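Local coordinates for glycerophosphoryl diester phosphodiesterase (Parabacteroides distasonis, PDB 3MZ2) that probably hydrolyses glycerophosphodiesters to an alcohol and glycerol 3-phosphate, at the interface of chains A and B. Residues are numbered along the deposited sequence; one frame, centred on the assembly and turned at random. Chains: chain A/B, Glycerophosphoryl diester phosphodiesterase.

Contact 1: the interface of chains A and B. Residues chain A 83, 85; chain B 81, 83, 85-86.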
loop_
_atom_site.group_PDB
_atom_site.type_symbol
_atom_site.label_atom_id
_atom_site.label_comp_id
_atom_site.label_asym_id
_atom_site.label_seq_id
_atom_site.Cartn_x
_atom_site.Cartn_y
_atom_site.Cartn_z
ATOM N N THR A 83 9.358 7.718 -5.985
ATOM C CA THR A 83 10.536 8.488 -6.416
ATOM C C THR A 83 10.046 9.756 -7.114
ATOM O O THR A 83 8.940 9.784 -7.667
ATOM C CB THR A 83 11.447 7.649 -7.340
ATOM O OG1 THR A 83 10.775 7.356 -8.577
ATOM C CG2 THR A 83 11.811 6.363 -6.672
ATOM N N GLU A 85 11.283 11.331 -9.926
ATOM C CA GLU A 85 11.597 11.527 -11.359
ATOM C C GLU A 85 10.441 11.612 -12.349
ATOM O O GLU A 85 10.513 12.421 -13.265
ATOM C CB GLU A 85 12.579 10.469 -11.901
ATOM C CG GLU A 85 13.979 10.571 -11.335
ATOM C CD GLU A 85 14.163 9.818 -10.022
ATOM O OE1 GLU A 85 13.174 9.247 -9.503
ATOM O OE2 GLU A 85 15.305 9.804 -9.500
ATOM N N ASP B 81 10.049 -0.294 -4.814
ATOM C CA ASP B 81 9.390 0.976 -5.123
ATOM C C ASP B 81 8.392 0.797 -6.254
ATOM O O ASP B 81 8.569 -0.040 -7.121
ATOM C CB ASP B 81 10.406 2.011 -5.549
ATOM C CG ASP B 81 11.256 2.515 -4.436
ATOM O OD1 ASP B 81 11.011 2.230 -3.263
ATOM O OD2 ASP B 81 12.258 3.203 -4.755
ATOM N N THR B 83 8.230 2.874 -8.689
ATOM C CA THR B 83 8.997 3.341 -9.844
ATOM C C THR B 83 10.451 2.838 -9.748
ATOM O O THR B 83 10.895 2.411 -8.685
ATOM C CB THR B 83 8.938 4.838 -9.937
ATOM O OG1 THR B 83 9.347 5.387 -8.683
ATOM C CG2 THR B 83 7.462 5.268 -10.267
ATOM N N GLU B 85 13.705 4.054 -10.464
ATOM C CA GLU B 85 14.969 4.831 -10.474
ATOM C C GLU B 85 15.889 4.643 -9.279
ATOM O O GLU B 85 17.110 4.820 -9.412
ATOM C CB GLU B 85 14.647 6.325 -10.650
ATOM C CG GLU B 85 14.099 6.681 -12.034
ATOM C CD GLU B 85 12.578 6.542 -12.144
ATOM O OE1 GLU B 85 11.970 6.136 -11.129
ATOM O OE2 GLU B 85 11.996 6.832 -13.222
ATOM N N ARG B 86 15.372 4.291 -8.110
ATOM C CA ARG B 86 16.224 4.283 -6.918
ATOM C C ARG B 86 17.113 3.046 -6.877
ATOM O O ARG B 86 18.328 3.150 -6.613
ATOM C CB ARG B 86 15.403 4.411 -5.632
ATOM C CG ARG B 86 16.243 4.501 -4.310
ATOM C CD ARG B 86 15.328 4.494 -3.050
ATOM N NE ARG B 86 14.486 3.292 -3.001
ATOM C CZ ARG B 86 14.782 2.172 -2.336
ATOM N NH1 ARG B 86 15.900 2.074 -1.609
ATOM N NH2 ARG B 86 13.965 1.133 -2.399
#
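A:Thr83 and B:Thr83 meet hydroxyl to hydroxyl where one stretch of loop faces its copy in the other subunit. The two side chains slide past each other in opposite directions, and their OG1 atoms form a very short hydrogen bond of 2.4 Å whose direction is not settled. In each threonine the hydroxyl sits between the backbone N and the carbonyl carbon (chi1 66° in A:Thr83), while the methyl lies beside the backbone N. A:Thr83 OG1 also donates to the carboxylate oxygen OE1 of B:Glu85 at 3.1 Å. It reaches this oxygen from above the carboxylate plane, 43° out of it. A:Glu85 OE1, 3.2 Å from A:Thr83 OG1, competes weakly for the same proton; while A:Thr83 donates to B:Glu85, B:Thr83 would be the donor in the hydroxyl pair.

Those glutamates lie antiparallel, each side chain bent at chi2, and their carboxylates stack with planes only 14° apart. The overlap is offset: CD of A:Glu85 packs against the methylene CB of B:Glu85 at 3.6 Å. OE1 of A:Glu85 lies 3.7 Å from OE1 of B:Glu85. Such closeness of two acidic groups would be expected to cost some electrostatic energy.

The methyl CG2 of A:Thr83 points towards B:Asp81, 3.7 Å from its OD2. Behind this contact, B:Arg86 grips B:Asp81 side-on through two nitrogens, fixing the carboxylate. NH2 makes the longer hydrogen bond, to OD1, from above the carboxylate plane. NE of B:Arg86 forms the shorter, nearly straight salt bridge to OD2 of B:Asp81 on its syn side, at 2.8 Å.

Contact 2: the interface of chains A and B. Residues chain A 80-83; chain B 80-83.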
loop_
_atom_site.group_PDB
_atom_site.type_symbol
_atom_site.label_atom_id
_atom_site.label_comp_id
_atom_site.label_asym_id
_atom_site.label_seq_id
_atom_site.Cartn_x
_atom_site.Cartn_y
_atom_site.Cartn_z
ATOM N N HIS A 80 2.318 11.148 -5.912
ATOM C CA HIS A 80 1.974 9.726 -5.996
ATOM C C HIS A 80 3.136 8.749 -5.760
ATOM O O HIS A 80 3.034 7.852 -4.942
ATOM C CB HIS A 80 1.305 9.401 -7.333
ATOM C CG HIS A 80 0.970 7.947 -7.480
ATOM N ND1 HIS A 80 1.880 7.034 -7.982
ATOM C CD2 HIS A 80 -0.104 7.227 -7.083
ATOM C CE1 HIS A 80 1.339 5.826 -7.947
ATOM N NE2 HIS A 80 0.130 5.918 -7.430
ATOM N N ASP A 81 4.203 8.925 -6.520
ATOM C CA ASP A 81 5.281 7.916 -6.617
ATOM C C ASP A 81 6.230 7.922 -5.434
ATOM O O ASP A 81 6.374 8.930 -4.724
ATOM C CB ASP A 81 6.132 8.119 -7.868
ATOM C CG ASP A 81 5.382 7.906 -9.157
ATOM O OD1 ASP A 81 4.250 7.353 -9.165
ATOM O OD2 ASP A 81 5.927 8.320 -10.201
ATOM N N ASP A 82 6.926 6.786 -5.314
ATOM C CA ASP A 82 7.972 6.576 -4.331
ATOM C C ASP A 82 9.252 7.302 -4.739
ATOM O O ASP A 82 10.161 7.418 -3.960
ATOM C CB ASP A 82 8.277 5.050 -4.156
ATOM C CG ASP A 82 7.096 4.279 -3.586
ATOM O OD1 ASP A 82 6.258 4.877 -2.841
ATOM O OD2 ASP A 82 6.974 3.084 -3.904
ATOM N N THR A 83 9.358 7.718 -5.985
ATOM C CA THR A 83 10.536 8.488 -6.416
ATOM C C THR A 83 10.046 9.756 -7.114
ATOM O O THR A 83 8.940 9.784 -7.667
ATOM C CB THR A 83 11.447 7.649 -7.340
ATOM O OG1 THR A 83 10.775 7.356 -8.577
ATOM C CG2 THR A 83 11.811 6.363 -6.672
ATOM N N HIS B 80 10.974 -3.086 -4.564
ATOM C CA HIS B 80 10.222 -2.354 -3.537
ATOM C C HIS B 80 9.398 -1.190 -4.106
ATOM O O HIS B 80 8.173 -1.081 -3.898
ATOM C CB HIS B 80 11.142 -1.864 -2.410
ATOM C CG HIS B 80 10.410 -1.077 -1.376
ATOM N ND1 HIS B 80 10.252 0.288 -1.473
ATOM C CD2 HIS B 80 9.692 -1.467 -0.302
ATOM C CE1 HIS B 80 9.484 0.710 -0.479
ATOM N NE2 HIS B 80 9.129 -0.335 0.249
ATOM N N ASP B 81 10.049 -0.294 -4.814
ATOM C CA ASP B 81 9.390 0.976 -5.123
ATOM C C ASP B 81 8.392 0.797 -6.254
ATOM O O ASP B 81 8.569 -0.040 -7.121
ATOM C CB ASP B 81 10.406 2.011 -5.549
ATOM C CG ASP B 81 11.256 2.515 -4.436
ATOM O OD1 ASP B 81 11.011 2.230 -3.263
ATOM O OD2 ASP B 81 12.258 3.203 -4.755
ATOM N N ASP B 82 7.394 1.669 -6.325
ATOM C CA ASP B 82 6.504 1.563 -7.470
ATOM C C ASP B 82 7.208 2.023 -8.804
ATOM O O ASP B 82 6.881 1.506 -9.907
ATOM C CB ASP B 82 5.153 2.231 -7.190
ATOM C CG ASP B 82 5.231 3.709 -7.084
ATOM O OD1 ASP B 82 6.265 4.299 -6.711
ATOM O OD2 ASP B 82 4.175 4.307 -7.390
ATOM N N THR B 83 8.230 2.874 -8.689
ATOM C CA THR B 83 8.997 3.341 -9.844
ATOM C C THR B 83 10.451 2.838 -9.748
ATOM O O THR B 83 10.895 2.411 -8.685
ATOM C CB THR B 83 8.938 4.838 -9.937
ATOM O OG1 THR B 83 9.347 5.387 -8.683
ATOM C CG2 THR B 83 7.462 5.268 -10.267
HETATM O O HOH W 1 6.561 0.997 -2.460
HETATM O O HOH W 2 12.399 5.640 -3.653
HETATM O O HOH W 3 3.880 5.041 -10.538
#
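A:Asp82 and B:Asp82 face each other across the interface in different rotamers: CG of A:Asp82 is anti to the carbonyl carbon (chi1 -65°), whereas CG of B:Asp82 lies between the backbone N and the carbonyl carbon (chi1 69°). From these positions each carboxylate accepts a hydrogen bond from the partner's backbone amide, in a reciprocal exchange that departs locally from the two-fold symmetry. The amide N of A:Asp82 meets OD1 of B:Asp82 on the syn side, 2.9 Å away. In the other direction, N of B:Asp82 reaches OD2 of A:Asp82 at 2.8 Å, but on the anti side and further out of the carboxylate plane. The planes of the two carboxylates are turned 53° apart, and OD2 of A:Asp82 comes within 3.1 Å of OD1 of B:Asp82. If both are ionised this is a repulsive approach, which the two amide bonds may pay for; a proton held by one of them would ease it.

The side chains of B:Thr83 and A:Asp81 cross at about a right angle, the methyl CG2 of B:Thr83 lying 3.5 Å from the carboxylate carbon CG of A:Asp81. OD1 of A:Asp81 accepts a hydrogen bond from ND1 of A:His80, nearly in the ring plane, which would fix the turn of the ring. B:His80 and B:Asp81 repeat this pairing. His80 is the second conserved histidine of the family's HR...ExD...H signature, so the contact reaches the edge of the active site. OD2 of B:Asp82 comes 3.3 Å from CE1 of A:His80, the side chains crossing obliquely.

Waters complete the bridge. Water 2 links the backbone O of A:Asp82 to OD2 of B:Asp81, and water 3 joins A:Asp81 OD1 to B:Asp82 OD2. Water 1 binds OD2 of A:Asp82 at 2.6 Å and the backbone O of B:His80 at 3.0 Å.

Contacts 1 and 2 are neighbouring parts of one interface, the centres of their C-alpha atoms about 5 Å apart, and they share A:Thr83, B:Asp81 and B:Thr83. All the residues involved belong to the loop that follows strand 76-78, so the same segment of each chain supplies both sides. Contact 2 takes in its beginning, at the catalytic histidine His80, and contact 1 extends further along it. The pairing could therefore steady the loop near both active sites. Whether this two-fold dimer forms in solution cannot be judged from the structure alone.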